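Long-range contacts in metal-dependent hydrolase (Lactobacillus plantarum, PDB 2F6K), which probably catalyses a metal-dependent decarboxylation, that of aminocarboxymuconate semialdehyde, as an enzyme of the amidohydrolase superfamily: residues Ala243-Gln248 with His280-Thr285; His235-Val240 with His260-Ser265. All blocks are in the same frame, centred on the assembly; numbering follows the deposited sequence.

Interaction 1: residues Ala243-Gln248 with His280-Thr285; sequences AVLPRQ and HALATT
V244 and L245 pack against L282, A281 and T285, joining the loop that follows strand 237-239 of this amidohydrolase TIM barrel to the C-terminal end of helix 272-284. V244 makes the first touch: its CG2 lies 4.2 Å from CD2 of L282, and the two side chains cross at about a right angle. V244 is buried, with A206 and L249 of helix 248-252 also against it, while L282 rests on L249 and L288 as well, so this end of the contact merges into the apolar interior. L245 carries most of the interface, and does so through one methyl group. Its CG stands anti to the carbonyl carbon (chi1 -62°), and an extended second torsion (chi2 174°) carries CD1 out to the helix. There CD1 sits 4.3 Å from CB of A281 and also 4.3 Å from CD2 of L282, and it approaches the backbone at CA of L282, 4.1 Å away. The carbonyl O of A281 is 3.6 Å from CD1; this oxygen accepts a weak bond from the backbone N of T285 in the last turn. L245 and T285 meet tip to tip, CD1 of the leucine lying 3.7 Å from CB of the threonine. The interface holds no hydrogen bond, and the polar end of T285 is engaged by its own chain, OG1 bonding to the backbone N of L287. Beyond L245 the chain turns away through a cis peptide bond before P246, which leans on L287. R247 faces another chain, where its NH2 forms a salt bridge with OD2 of D215 and its NH1 a hydrogen bond with OG of S254, both of the second subunit.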
loop_
_atom_site.group_PDB
_atom_site.type_symbol
_atom_site.label_atom_id
_atom_site.label_comp_id
_atom_site.label_asym_id
_atom_site.label_seq_id
_atom_site.Cartn_x
_atom_site.Cartn_y
_atom_site.Cartn_z
ATOM N N ALA A 243 13.430 -22.743 -11.913
ATOM C CA ALA A 243 12.705 -23.900 -12.438
ATOM C C ALA A 243 12.199 -23.644 -13.857
ATOM O O ALA A 243 10.994 -23.646 -14.116
ATOM C CB ALA A 243 11.537 -24.228 -11.516
ATOM N N VAL A 244 13.136 -23.451 -14.774
ATOM C CA VAL A 244 12.813 -23.163 -16.164
ATOM C C VAL A 244 12.253 -24.331 -16.967
ATOM O O VAL A 244 11.670 -24.123 -18.032
ATOM C CB VAL A 244 14.048 -22.638 -16.897
ATOM C CG1 VAL A 244 14.621 -21.442 -16.146
ATOM C CG2 VAL A 244 15.075 -23.751 -17.030
ATOM N N LEU A 245 12.437 -25.552 -16.480
ATOM C CA LEU A 245 11.922 -26.717 -17.193
ATOM C C LEU A 245 10.786 -27.311 -16.379
ATOM O O LEU A 245 10.773 -27.199 -15.158
ATOM C CB LEU A 245 13.024 -27.761 -17.399
ATOM C CG LEU A 245 14.250 -27.379 -18.246
ATOM C CD1 LEU A 245 15.282 -28.502 -18.189
ATOM C CD2 LEU A 245 13.827 -27.110 -19.693
ATOM N N PRO A 246 9.833 -27.981 -17.040
ATOM C CA PRO A 246 9.752 -28.215 -18.485
ATOM C C PRO A 246 8.857 -27.232 -19.238
ATOM O O PRO A 246 8.631 -27.388 -20.439
ATOM C CB PRO A 246 9.194 -29.623 -18.547
ATOM C CG PRO A 246 8.154 -29.558 -17.467
ATOM C CD PRO A 246 8.860 -28.825 -16.326
ATOM N N ARG A 247 8.352 -26.217 -18.547
ATOM C CA ARG A 247 7.459 -25.273 -19.200
ATOM C C ARG A 247 7.983 -23.881 -19.545
ATOM O O ARG A 247 7.892 -23.456 -20.696
ATOM C CB ARG A 247 6.177 -25.145 -18.374
ATOM C CG ARG A 247 5.211 -26.325 -18.535
ATOM C CD ARG A 247 4.200 -26.361 -17.394
ATOM N NE ARG A 247 4.742 -27.060 -16.231
ATOM C CZ ARG A 247 4.776 -28.384 -16.119
ATOM N NH1 ARG A 247 4.290 -29.133 -17.096
ATOM N NH2 ARG A 247 5.312 -28.963 -15.052
ATOM N N GLN A 248 8.528 -23.179 -18.558
ATOM C CA GLN A 248 9.014 -21.816 -18.756
ATOM C C GLN A 248 9.988 -21.593 -19.912
ATOM O O GLN A 248 9.671 -20.869 -20.852
ATOM C CB GLN A 248 9.643 -21.286 -17.471
ATOM C CG GLN A 248 9.755 -19.770 -17.449
ATOM C CD GLN A 248 10.529 -19.259 -16.256
ATOM O OE1 GLN A 248 10.405 -18.097 -15.876
ATOM N NE2 GLN A 248 11.339 -20.127 -15.660
ATOM N N HIS A 280 22.045 -29.877 -14.034
ATOM C CA HIS A 280 22.085 -31.224 -14.575
ATOM C C HIS A 280 20.851 -31.470 -15.449
ATOM O O HIS A 280 20.931 -32.155 -16.477
ATOM C CB HIS A 280 22.158 -32.228 -13.418
ATOM C CG HIS A 280 22.080 -33.661 -13.846
ATOM N ND1 HIS A 280 20.901 -34.264 -14.234
ATOM C CD2 HIS A 280 23.041 -34.609 -13.958
ATOM C CE1 HIS A 280 21.140 -35.519 -14.568
ATOM N NE2 HIS A 280 22.431 -35.754 -14.411
ATOM N N ALA A 281 19.719 -30.895 -15.046
ATOM C CA ALA A 281 18.469 -31.040 -15.781
ATOM C C ALA A 281 18.554 -30.360 -17.148
ATOM O O ALA A 281 18.015 -30.861 -18.136
ATOM C CB ALA A 281 17.332 -30.443 -14.979
ATOM N N LEU A 282 19.220 -29.214 -17.209
ATOM C CA LEU A 282 19.357 -28.510 -18.475
ATOM C C LEU A 282 20.242 -29.328 -19.406
ATOM O O LEU A 282 20.064 -29.327 -20.624
ATOM C CB LEU A 282 19.990 -27.138 -18.257
ATOM C CG LEU A 282 19.073 -25.984 -17.863
ATOM C CD1 LEU A 282 19.916 -24.841 -17.353
ATOM C CD2 LEU A 282 18.232 -25.552 -19.059
ATOM N N ALA A 283 21.192 -30.036 -18.810
ATOM C CA ALA A 283 22.128 -30.847 -19.568
ATOM C C ALA A 283 21.515 -32.120 -20.151
ATOM O O ALA A 283 21.867 -32.528 -21.262
ATOM C CB ALA A 283 23.325 -31.200 -18.687
ATOM N N THR A 284 20.582 -32.726 -19.418
ATOM C CA THR A 284 19.975 -33.982 -19.852
ATOM C C THR A 284 18.561 -33.919 -20.408
ATOM O O THR A 284 18.040 -34.934 -20.862
ATOM C CB THR A 284 19.963 -35.009 -18.690
ATOM O OG1 THR A 284 18.999 -34.611 -17.708
ATOM C CG2 THR A 284 21.331 -35.081 -18.022
ATOM N N THR A 285 17.937 -32.747 -20.386
ATOM C CA THR A 285 16.570 -32.619 -20.879
ATOM C C THR A 285 16.403 -32.926 -22.374
ATOM O O THR A 285 17.309 -32.700 -23.173
ATOM C CB THR A 285 16.027 -31.205 -20.606
ATOM O OG1 THR A 285 14.662 -31.122 -21.036
ATOM C CG2 THR A 285 16.869 -30.152 -21.350
#

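Interaction 2: residues His235-Val240 with His260-Ser265; sequences HVYFDV and HLLYGS
F238 and D239 pair with L261 and L262 as neighbouring parallel strands, whose segments run 25° apart. The ladder rests on two clear bonds: F238 N to H260 O at 3.0 Å and L262 N to F238 O at 2.7 Å, the latter nearly straight (170°). At the N-terminal end H260 takes over with its side chain, ND1 donating to V236 O at 2.9 Å from above the carbonyl plane. The same imidazole stacks face to face on Y237, with centroids 3.7 Å apart and planes at 16°; CD2 of H260 lies 3.3 Å from CZ of Y237, and CB of H260 adds a CH-pi contact over the phenol face. An alanine in place of Y237 would probably leave one face of the H260 imidazole without its stacking partner and that ring freer to turn about its CB-CG bond. On the side of the sheet carrying F238 and L261, CB of F238 meets CD2 of L261 at 4.1 Å, with L252 of helix 248-252 against both residues. D239 points to the opposite side, where OD1 bonds to ND1 of the manganese ligand H7 and OD2 to backbone N of H205 and A241, making it a second-shell residue. Strand 237-239, helix 248-252 and strand 261-262 form a beta-alpha-beta unit of the TIM barrel, adjoining its metal site.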
loop_
_atom_site.group_PDB
_atom_site.type_symbol
_atom_site.label_atom_id
_atom_site.label_comp_id
_atom_site.label_asym_id
_atom_site.label_seq_id
_atom_site.Cartn_x
_atom_site.Cartn_y
_atom_site.Cartn_z
ATOM N N HIS A 235 15.428 -8.565 -28.905
ATOM C CA HIS A 235 16.507 -7.640 -28.595
ATOM C C HIS A 235 17.218 -7.825 -27.261
ATOM O O HIS A 235 18.427 -7.622 -27.176
ATOM C CB HIS A 235 15.969 -6.213 -28.696
ATOM C CG HIS A 235 17.003 -5.154 -28.466
ATOM N ND1 HIS A 235 16.949 -4.285 -27.397
ATOM C CD2 HIS A 235 18.084 -4.790 -29.194
ATOM C CE1 HIS A 235 17.950 -3.426 -27.481
ATOM N NE2 HIS A 235 18.653 -3.710 -28.562
ATOM N N VAL A 236 16.485 -8.198 -26.219
ATOM C CA VAL A 236 17.102 -8.378 -24.914
ATOM C C VAL A 236 17.674 -9.774 -24.709
ATOM O O VAL A 236 17.614 -10.622 -25.597
ATOM C CB VAL A 236 16.103 -8.098 -23.781
ATOM C CG1 VAL A 236 15.408 -6.758 -24.021
ATOM C CG2 VAL A 236 15.104 -9.223 -23.683
ATOM N N TYR A 237 18.246 -9.994 -23.530
ATOM C CA TYR A 237 18.821 -11.281 -23.173
ATOM C C TYR A 237 18.066 -11.878 -21.990
ATOM O O TYR A 237 17.294 -11.188 -21.315
ATOM C CB TYR A 237 20.294 -11.125 -22.804
ATOM C CG TYR A 237 21.187 -10.838 -23.978
ATOM C CD1 TYR A 237 21.124 -9.612 -24.649
ATOM C CD2 TYR A 237 22.100 -11.791 -24.427
ATOM C CE1 TYR A 237 21.951 -9.343 -25.737
ATOM C CE2 TYR A 237 22.930 -11.535 -25.513
ATOM C CZ TYR A 237 22.852 -10.310 -26.162
ATOM O OH TYR A 237 23.688 -10.060 -27.226
ATOM N N PHE A 238 18.308 -13.158 -21.731
ATOM C CA PHE A 238 17.654 -13.850 -20.633
ATOM C C PHE A 238 18.590 -14.863 -20.000
ATOM O O PHE A 238 19.246 -15.625 -20.713
ATOM C CB PHE A 238 16.434 -14.623 -21.143
ATOM C CG PHE A 238 15.388 -13.768 -21.792
ATOM C CD1 PHE A 238 14.447 -13.088 -21.022
ATOM C CD2 PHE A 238 15.348 -13.635 -23.178
ATOM C CE1 PHE A 238 13.480 -12.285 -21.625
ATOM C CE2 PHE A 238 14.392 -12.839 -23.790
ATOM C CZ PHE A 238 13.455 -12.161 -23.016
ATOM N N ASP A 239 18.680 -14.878 -18.674
ATOM C CA ASP A 239 19.489 -15.912 -18.046
ATOM C C ASP A 239 18.439 -16.994 -17.775
ATOM O O ASP A 239 17.246 -16.732 -17.930
ATOM C CB ASP A 239 20.183 -15.394 -16.776
ATOM C CG ASP A 239 19.275 -15.320 -15.564
ATOM O OD1 ASP A 239 19.525 -14.427 -14.725
ATOM O OD2 ASP A 239 18.348 -16.143 -15.419
ATOM N N VAL A 240 18.842 -18.203 -17.413
ATOM C CA VAL A 240 17.846 -19.245 -17.180
ATOM C C VAL A 240 17.939 -19.901 -15.811
ATOM O O VAL A 240 17.847 -21.126 -15.688
ATOM C CB VAL A 240 17.916 -20.358 -18.265
ATOM C CG1 VAL A 240 17.630 -19.769 -19.631
ATOM C CG2 VAL A 240 19.278 -21.035 -18.244
ATOM N N HIS A 260 20.619 -15.332 -27.421
ATOM C CA HIS A 260 20.481 -14.453 -26.260
ATOM C C HIS A 260 20.080 -15.150 -24.963
ATOM O O HIS A 260 19.636 -14.496 -24.016
ATOM C CB HIS A 260 19.482 -13.324 -26.559
ATOM C CG HIS A 260 19.990 -12.306 -27.533
ATOM N ND1 HIS A 260 19.291 -11.156 -27.841
ATOM C CD2 HIS A 260 21.128 -12.262 -28.269
ATOM C CE1 HIS A 260 19.977 -10.448 -28.723
ATOM N NE2 HIS A 260 21.094 -11.098 -28.999
ATOM N N LEU A 261 20.242 -16.468 -24.911
ATOM C CA LEU A 261 19.896 -17.227 -23.717
ATOM C C LEU A 261 21.163 -17.547 -22.937
ATOM O O LEU A 261 22.085 -18.167 -23.460
ATOM C CB LEU A 261 19.161 -18.509 -24.109
ATOM C CG LEU A 261 17.853 -18.261 -24.870
ATOM C CD1 LEU A 261 17.334 -19.580 -25.416
ATOM C CD2 LEU A 261 16.830 -17.595 -23.953
ATOM N N LEU A 262 21.207 -17.123 -21.679
ATOM C CA LEU A 262 22.387 -17.331 -20.853
ATOM C C LEU A 262 22.131 -18.217 -19.644
ATOM O O LEU A 262 21.089 -18.123 -19.005
ATOM C CB LEU A 262 22.904 -15.978 -20.380
ATOM C CG LEU A 262 23.166 -14.951 -21.483
ATOM C CD1 LEU A 262 23.356 -13.576 -20.856
ATOM C CD2 LEU A 262 24.398 -15.359 -22.279
ATOM N N TYR A 263 23.096 -19.071 -19.327
ATOM C CA TYR A 263 22.982 -19.952 -18.178
ATOM C C TYR A 263 23.139 -19.157 -16.888
ATOM O O TYR A 263 23.853 -18.151 -16.859
ATOM C CB TYR A 263 24.073 -21.023 -18.213
ATOM C CG TYR A 263 24.160 -21.806 -16.926
ATOM C CD1 TYR A 263 23.106 -22.622 -16.511
ATOM C CD2 TYR A 263 25.277 -21.714 -16.108
ATOM C CE1 TYR A 263 23.170 -23.325 -15.309
ATOM C CE2 TYR A 263 25.349 -22.412 -14.912
ATOM C CZ TYR A 263 24.296 -23.214 -14.520
ATOM O OH TYR A 263 24.378 -23.921 -13.347
ATOM N N GLY A 264 22.485 -19.627 -15.825
ATOM C CA GLY A 264 22.568 -18.992 -14.518
ATOM C C GLY A 264 22.306 -20.035 -13.436
ATOM O O GLY A 264 21.442 -20.899 -13.607
ATOM N N SER A 265 23.033 -19.973 -12.321
ATOM C CA SER A 265 22.830 -20.955 -11.254
ATOM C C SER A 265 22.100 -20.380 -10.037
ATOM O O SER A 265 21.367 -21.090 -9.349
ATOM C CB SER A 265 24.169 -21.549 -10.810
ATOM O OG SER A 265 24.913 -20.608 -10.071
#

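In the fold
The two contacts sit on the same side of the chain's centre, their own centres 14 Å apart, and their segments alternate along the sequence. Interaction 2 is a buried part of the barrel wall, combining backbone hydrogen bonds with an aromatic stack, and no other chain touches its segments. Interaction 1 lies farther out, about 19 Å from the chain centre, and is only partly buried; it is made of van der Waals contacts, mostly of aliphatic groups, with no hydrogen bond across it, close to the subunit boundary. Each first segment belongs to strand 237-239 or the loop after it, whereas the second segments are strand 261-262 and the helix that follows. L282 bridges them: its CD1 lies 4.0 Å from CG2 of V240 and 4.0 Å from CD1 of Y263.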